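Local structure of 1-carboxybiuret hydrolase subunit AtzE (Pseudomonas sp., 6C62) at residues 126-130 against 394-398; 289-293 against 356-361; 300-304 against 346-350. The protein hydrolyses 1-carboxybiuret to urea-1,3-dicarboxylate and ammonia in the bacterial breakdown of atrazine, as part of a heterotetramer of two AtzE and two AtzG subunits. Residues are numbered along the deposited sequence.

Contact 1: residues 126-130 against 394-398; sequences GFTTE and RPAMG
Residues 126-130 form an irregular loop leading into strand 130-131. G126 is extended at phi/psi 159/155, and T129 takes left-handed angles of 48/49. R394, P395 and A396 are helical, and the chain runs on through M397 to G398, whose N bonds to P395 O at 3.2 Å. The nearest CA atoms, 5.7 Å apart, are those of F127 and R394. F127 (chi1 m) places its CB 3.6 Å from M397 CB, and its CD2 meets R394 O edge-on at 3.3 Å. G398 covers one ring face in a CH-pi contact, CA to centroid 4.1 Å. An ideal CB on G398 would come 2.5 Å from F127 CE2, so the ring can lie this close because G398 has no side chain. T128 CG2 packs on R394 CG at 3.9 Å, while T128 OG1 donates to E130 OE1 at 2.8 Å. The F127 side chain is about 4 Å from that of S174, by similarity the acyl-ester nucleophile of this Ser-cisSer-Lys amidase. The segments thus join by van der Waals and CH-pi packing beside the probable nucleophile. R394 NH1 forms a salt bridge with E382 OE2 and E130 OE2 accepts from G380 N, so both charges have partners outside the segments.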
# COMPACT_ATOMS: atom_id res chain seq x y z
N GLY A 126 23.00 -1.37 -3.19
CA GLY A 126 24.41 -1.28 -2.72
C GLY A 126 24.78 0.13 -2.33
O GLY A 126 24.13 1.08 -2.79
N PHE A 127 25.76 0.29 -1.44
CA PHE A 127 26.22 1.61 -1.04
C PHE A 127 27.65 1.94 -1.41
O PHE A 127 28.22 2.87 -0.83
CB PHE A 127 26.11 1.71 0.47
CG PHE A 127 24.70 1.79 0.95
CD1 PHE A 127 23.87 2.81 0.53
CD2 PHE A 127 24.22 0.88 1.85
CE1 PHE A 127 22.55 2.88 0.96
CE2 PHE A 127 22.91 0.96 2.35
CZ PHE A 127 22.08 1.96 1.88
N THR A 128 28.24 1.22 -2.36
CA THR A 128 29.67 1.43 -2.68
C THR A 128 30.05 1.63 -4.15
O THR A 128 31.18 2.00 -4.43
CB THR A 128 30.46 0.24 -2.16
OG1 THR A 128 30.11 -0.94 -2.90
CG2 THR A 128 30.20 0.04 -0.61
N THR A 129 29.12 1.43 -5.08
CA THR A 129 29.36 1.53 -6.53
C THR A 129 30.62 0.74 -6.94
O THR A 129 31.53 1.27 -7.58
CB THR A 129 29.41 2.99 -7.04
OG1 THR A 129 28.36 3.72 -6.45
CG2 THR A 129 29.23 3.03 -8.60
N GLU A 130 30.67 -0.49 -6.46
CA GLU A 130 31.65 -1.47 -6.88
C GLU A 130 30.94 -2.41 -7.85
O GLU A 130 30.49 -3.50 -7.48
CB GLU A 130 32.21 -2.19 -5.65
CG GLU A 130 33.07 -1.23 -4.79
CD GLU A 130 33.52 -1.88 -3.47
OE1 GLU A 130 32.68 -2.03 -2.49
OE2 GLU A 130 34.73 -2.21 -3.42
N ARG A 394 29.30 -3.16 2.96
CA ARG A 394 28.33 -2.74 1.99
C ARG A 394 27.01 -2.28 2.65
O ARG A 394 26.70 -1.13 2.51
CB ARG A 394 28.18 -3.74 0.80
CG ARG A 394 29.49 -3.78 -0.01
CD ARG A 394 29.45 -4.60 -1.30
NE ARG A 394 29.33 -6.02 -0.99
CZ ARG A 394 30.38 -6.82 -0.68
NH1 ARG A 394 31.66 -6.40 -0.69
NH2 ARG A 394 30.14 -8.10 -0.37
N PRO A 395 26.34 -3.11 3.46
CA PRO A 395 25.13 -2.58 4.18
C PRO A 395 25.41 -1.49 5.20
O PRO A 395 24.60 -0.59 5.41
CB PRO A 395 24.61 -3.80 4.89
CG PRO A 395 25.10 -4.94 4.04
CD PRO A 395 26.48 -4.57 3.61
N ALA A 396 26.55 -1.59 5.87
CA ALA A 396 26.86 -0.66 6.98
C ALA A 396 26.93 0.80 6.61
O ALA A 396 26.68 1.64 7.50
CB ALA A 396 28.16 -1.03 7.64
N MET A 397 27.33 1.12 5.37
CA MET A 397 27.44 2.52 4.93
C MET A 397 26.10 3.28 5.12
O MET A 397 26.09 4.49 5.25
CB MET A 397 27.89 2.61 3.46
CG MET A 397 29.38 2.32 3.18
SD MET A 397 30.50 3.37 4.16
CE MET A 397 30.91 2.16 5.37
N GLY A 398 24.96 2.55 5.11
CA GLY A 398 23.63 3.20 5.27
C GLY A 398 22.98 3.14 6.64
O GLY A 398 21.80 3.44 6.80

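Contact 2: residues 289-293 against 356-361; sequences VMWPD and KVNALF
V289 to P292 run extended; at D293 the backbone turns left-handed (51/46), just before helix 294-312. They face the last turn of helix 340-360. The closest CA atoms are those of P292 and K356, 6.4 Å apart. V289 (chi1 t) points its CB toward the helix, and its CG1 meets L360 CD1 at 3.9 Å. M290 CB points sideways and the end of its side chain leads away, but M290 O lies 4.1 Å from L360 CD1. W291 (chi1 t, chi2 -89°) brings its indole nearer: CZ2 is 3.8 Å from V357 CG2, CE3 4.0 Å from L360 CD2 and CZ3 4.0 Å from F361 CE2. P292 lies flush on the helix, with CB 3.8 Å from K356 CB, CG 3.9 Å from V357 CG2 and CD 3.8 Å from L360 CD2. D293 sits at the N-cap position, but its side chain makes no capping bond; OD2 instead forms a salt bridge with K356 NZ at 2.8 Å, with K356 (m, t, t, t) nearly extended. W291 NE1 also bonds to Y353 OH. L367 of strand 366-370 touches V289, L360 and F361, so the contact packs the helix end against the 288-289 edge of the central sheet.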
# COMPACT_ATOMS: atom_id res chain seq x y z
N VAL A 289 18.46 14.88 21.00
CA VAL A 289 17.08 14.47 20.75
C VAL A 289 17.11 12.96 20.34
O VAL A 289 17.97 12.55 19.55
CB VAL A 289 16.52 15.26 19.56
CG1 VAL A 289 15.12 14.81 19.19
CG2 VAL A 289 16.53 16.71 19.85
N MET A 290 16.18 12.16 20.85
CA MET A 290 16.06 10.76 20.41
C MET A 290 15.06 10.66 19.26
O MET A 290 13.97 11.15 19.34
CB MET A 290 15.68 9.83 21.57
CG MET A 290 16.72 9.96 22.71
SD MET A 290 18.45 9.54 22.21
CE MET A 290 18.28 7.78 22.55
N TRP A 291 15.48 10.03 18.18
CA TRP A 291 14.61 9.72 17.05
C TRP A 291 13.79 8.50 17.48
O TRP A 291 14.34 7.57 18.09
CB TRP A 291 15.47 9.42 15.84
CG TRP A 291 14.74 9.17 14.54
CD1 TRP A 291 14.29 7.98 14.11
CD2 TRP A 291 14.47 10.10 13.52
NE1 TRP A 291 13.74 8.11 12.88
CE2 TRP A 291 13.82 9.41 12.49
CE3 TRP A 291 14.70 11.46 13.36
CZ2 TRP A 291 13.42 10.00 11.33
CZ3 TRP A 291 14.28 12.08 12.20
CH2 TRP A 291 13.64 11.35 11.18
N PRO A 292 12.47 8.50 17.23
CA PRO A 292 11.70 7.32 17.65
C PRO A 292 12.06 5.99 16.90
O PRO A 292 12.09 5.96 15.65
CB PRO A 292 10.26 7.76 17.34
CG PRO A 292 10.43 8.61 16.11
CD PRO A 292 11.62 9.45 16.50
N ASP A 293 12.31 4.94 17.64
CA ASP A 293 12.44 3.59 17.11
C ASP A 293 13.41 3.51 15.93
O ASP A 293 13.11 2.85 14.92
CB ASP A 293 11.07 3.08 16.62
CG ASP A 293 10.03 2.93 17.73
OD1 ASP A 293 10.43 2.72 18.90
OD2 ASP A 293 8.81 3.02 17.44
N LYS A 356 4.91 8.75 14.64
CA LYS A 356 5.90 9.15 15.65
C LYS A 356 6.90 10.16 15.12
O LYS A 356 7.31 11.09 15.81
CB LYS A 356 6.66 7.94 16.19
CG LYS A 356 5.80 6.96 17.02
CD LYS A 356 6.66 5.85 17.53
CE LYS A 356 5.89 4.99 18.49
NZ LYS A 356 6.90 4.15 19.22
N VAL A 357 7.33 9.99 13.87
CA VAL A 357 8.22 10.95 13.25
C VAL A 357 7.54 12.32 13.04
O VAL A 357 8.15 13.37 13.34
CB VAL A 357 8.89 10.38 11.96
CG1 VAL A 357 9.68 11.45 11.24
CG2 VAL A 357 9.81 9.23 12.33
N ASN A 358 6.34 12.34 12.48
CA ASN A 358 5.59 13.61 12.35
C ASN A 358 5.36 14.30 13.72
O ASN A 358 5.42 15.53 13.81
CB ASN A 358 4.27 13.41 11.59
CG ASN A 358 4.50 13.17 10.08
OD1 ASN A 358 5.37 13.79 9.48
ND2 ASN A 358 3.69 12.33 9.48
N ALA A 359 5.14 13.52 14.75
CA ALA A 359 4.98 14.05 16.10
C ALA A 359 6.28 14.65 16.65
O ALA A 359 6.26 15.73 17.24
CB ALA A 359 4.40 13.02 17.08
N LEU A 360 7.40 13.98 16.41
CA LEU A 360 8.73 14.47 16.77
C LEU A 360 8.97 15.85 16.16
O LEU A 360 9.46 16.75 16.85
CB LEU A 360 9.84 13.56 16.24
CG LEU A 360 11.27 14.06 16.59
CD1 LEU A 360 11.46 14.08 18.07
CD2 LEU A 360 12.28 13.13 16.00
N PHE A 361 8.62 16.02 14.88
CA PHE A 361 8.79 17.31 14.22
C PHE A 361 7.80 18.42 14.57
O PHE A 361 7.93 19.52 14.07
CB PHE A 361 8.90 17.15 12.71
CG PHE A 361 10.24 16.71 12.26
CD1 PHE A 361 11.31 17.60 12.28
CD2 PHE A 361 10.46 15.42 11.82
CE1 PHE A 361 12.58 17.21 11.84
CE2 PHE A 361 11.73 15.04 11.41
CZ PHE A 361 12.80 15.93 11.43

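Contact 3: residues 300-304 against 346-350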
# COMPACT_ATOMS: atom_id res chain seq x y z
N ALA A 300 12.65 -2.26 9.35
CA ALA A 300 11.49 -2.27 8.49
C ALA A 300 11.82 -1.82 7.07
O ALA A 300 11.35 -2.46 6.11
CB ALA A 300 10.42 -1.38 9.06
N ALA A 301 12.64 -0.77 6.93
CA ALA A 301 13.10 -0.35 5.63
C ALA A 301 13.85 -1.48 4.90
O ALA A 301 13.67 -1.72 3.71
CB ALA A 301 13.97 0.85 5.71
N PHE A 302 14.67 -2.19 5.66
CA PHE A 302 15.51 -3.24 5.13
C PHE A 302 14.67 -4.37 4.61
O PHE A 302 14.89 -4.88 3.50
CB PHE A 302 16.48 -3.71 6.21
CG PHE A 302 17.61 -4.55 5.71
CD1 PHE A 302 17.40 -5.84 5.40
CD2 PHE A 302 18.87 -4.03 5.57
CE1 PHE A 302 18.42 -6.65 4.89
CE2 PHE A 302 19.93 -4.84 5.12
CZ PHE A 302 19.69 -6.15 4.78
N VAL A 303 13.66 -4.76 5.39
CA VAL A 303 12.73 -5.82 5.03
C VAL A 303 11.95 -5.50 3.78
O VAL A 303 11.88 -6.34 2.88
CB VAL A 303 11.82 -6.18 6.26
CG1 VAL A 303 10.64 -7.02 5.84
CG2 VAL A 303 12.62 -6.95 7.30
N ILE A 304 11.37 -4.34 3.71
CA ILE A 304 10.57 -3.91 2.56
C ILE A 304 11.43 -3.80 1.30
O ILE A 304 11.04 -4.17 0.25
CB ILE A 304 9.87 -2.58 2.89
CG1 ILE A 304 8.72 -2.91 3.86
CG2 ILE A 304 9.31 -1.86 1.67
CD1 ILE A 304 8.15 -1.70 4.59
N ALA A 346 6.20 -4.92 8.66
CA ALA A 346 6.90 -3.69 8.33
C ALA A 346 6.04 -2.60 7.78
O ALA A 346 6.19 -1.42 8.15
CB ALA A 346 8.08 -4.01 7.39
N GLN A 347 5.10 -2.95 6.90
CA GLN A 347 4.13 -1.97 6.39
C GLN A 347 3.15 -1.43 7.50
O GLN A 347 2.75 -0.27 7.47
CB GLN A 347 3.35 -2.55 5.23
CG GLN A 347 4.14 -2.71 3.92
CD GLN A 347 4.50 -1.38 3.25
OE1 GLN A 347 4.19 -0.31 3.79
NE2 GLN A 347 5.21 -1.45 2.07
N ARG A 348 2.82 -2.28 8.46
CA ARG A 348 1.94 -1.86 9.57
C ARG A 348 2.72 -1.00 10.55
O ARG A 348 2.23 0.03 11.02
CB ARG A 348 1.31 -3.07 10.25
CG ARG A 348 0.30 -3.75 9.39
CD ARG A 348 -0.22 -5.09 9.85
NE ARG A 348 -0.97 -4.95 11.09
CZ ARG A 348 -1.05 -5.88 12.04
NH1 ARG A 348 -0.53 -7.07 11.91
NH2 ARG A 348 -1.74 -5.63 13.13
N PHE A 349 3.97 -1.39 10.82
CA PHE A 349 4.87 -0.58 11.62
C PHE A 349 5.09 0.78 10.98
O PHE A 349 5.19 1.78 11.68
CB PHE A 349 6.20 -1.30 11.87
CG PHE A 349 7.26 -0.41 12.45
CD1 PHE A 349 7.19 -0.06 13.78
CD2 PHE A 349 8.24 0.11 11.68
CE1 PHE A 349 8.11 0.83 14.37
CE2 PHE A 349 9.19 0.99 12.25
CZ PHE A 349 9.12 1.31 13.60
N ARG A 350 5.17 0.83 9.66
CA ARG A 350 5.46 2.10 9.00
C ARG A 350 4.39 3.18 9.32
O ARG A 350 4.72 4.36 9.35
CB ARG A 350 5.60 1.90 7.48
CG ARG A 350 6.25 3.10 6.81
CD ARG A 350 6.41 2.93 5.34
NE ARG A 350 7.40 3.83 4.78
CZ ARG A 350 7.67 3.89 3.49
NH1 ARG A 350 7.01 3.15 2.59
NH2 ARG A 350 8.61 4.73 3.08
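The methyl group of A346 rests on a patch formed by A300, V303 and I304, three residues on one side of their helix. A346 CB is 3.6 Å from I304 CD1, 3.9 Å from A300 CB and 4.2 Å from V303 CG1. It also lies 3.8 Å from A300 O. Alanine on both sides lets the backbones come close, and the CA atoms of A300 and A346 are 4.8 Å apart. The axes of the two short helical segments approach to 9.6 Å, and their directions differ by 138°. They therefore run roughly antiparallel but strongly tilted, which concentrates the contact in a small patch. At one side of it, A300 CB touches F349 CD2 at 3.7 Å. I304 (m, t) extends its CD1 past A346 to Q347 NE2 at 3.9 Å, an atom that bonds to Y343 OH. The contact is mainly apolar and has no hydrogen bond between the segments. AtzG adds apolar side chains against both A300 and A346, so this helix pair also belongs to the subunit interface. The segments are parts of helices 294-312 and 340-360, and F406 of helix 402-407 packs on A300, A301 and I304.

Contacts 2 and 3 both join helix 340-360 to the region running from strand 288-289 into helix 294-312. Their centres are about 17 Å apart, and they touch where D293 OD2 meets F349 CE1 at 3.8 Å. Y353 also connects them: its hydroxyl bonds to W291 and its ring meets that of F349. Contact 1 is separate. Its centre is about 26 Å from that of contact 2 and 20 Å from that of contact 3, although its nearest atoms come within about 5 Å of contact 3. It alone borders the probable active site, with the F127 side chain about 6 Å from that of S150, by similarity a charge-relay residue. Contacts 2 and 3 lie away from it.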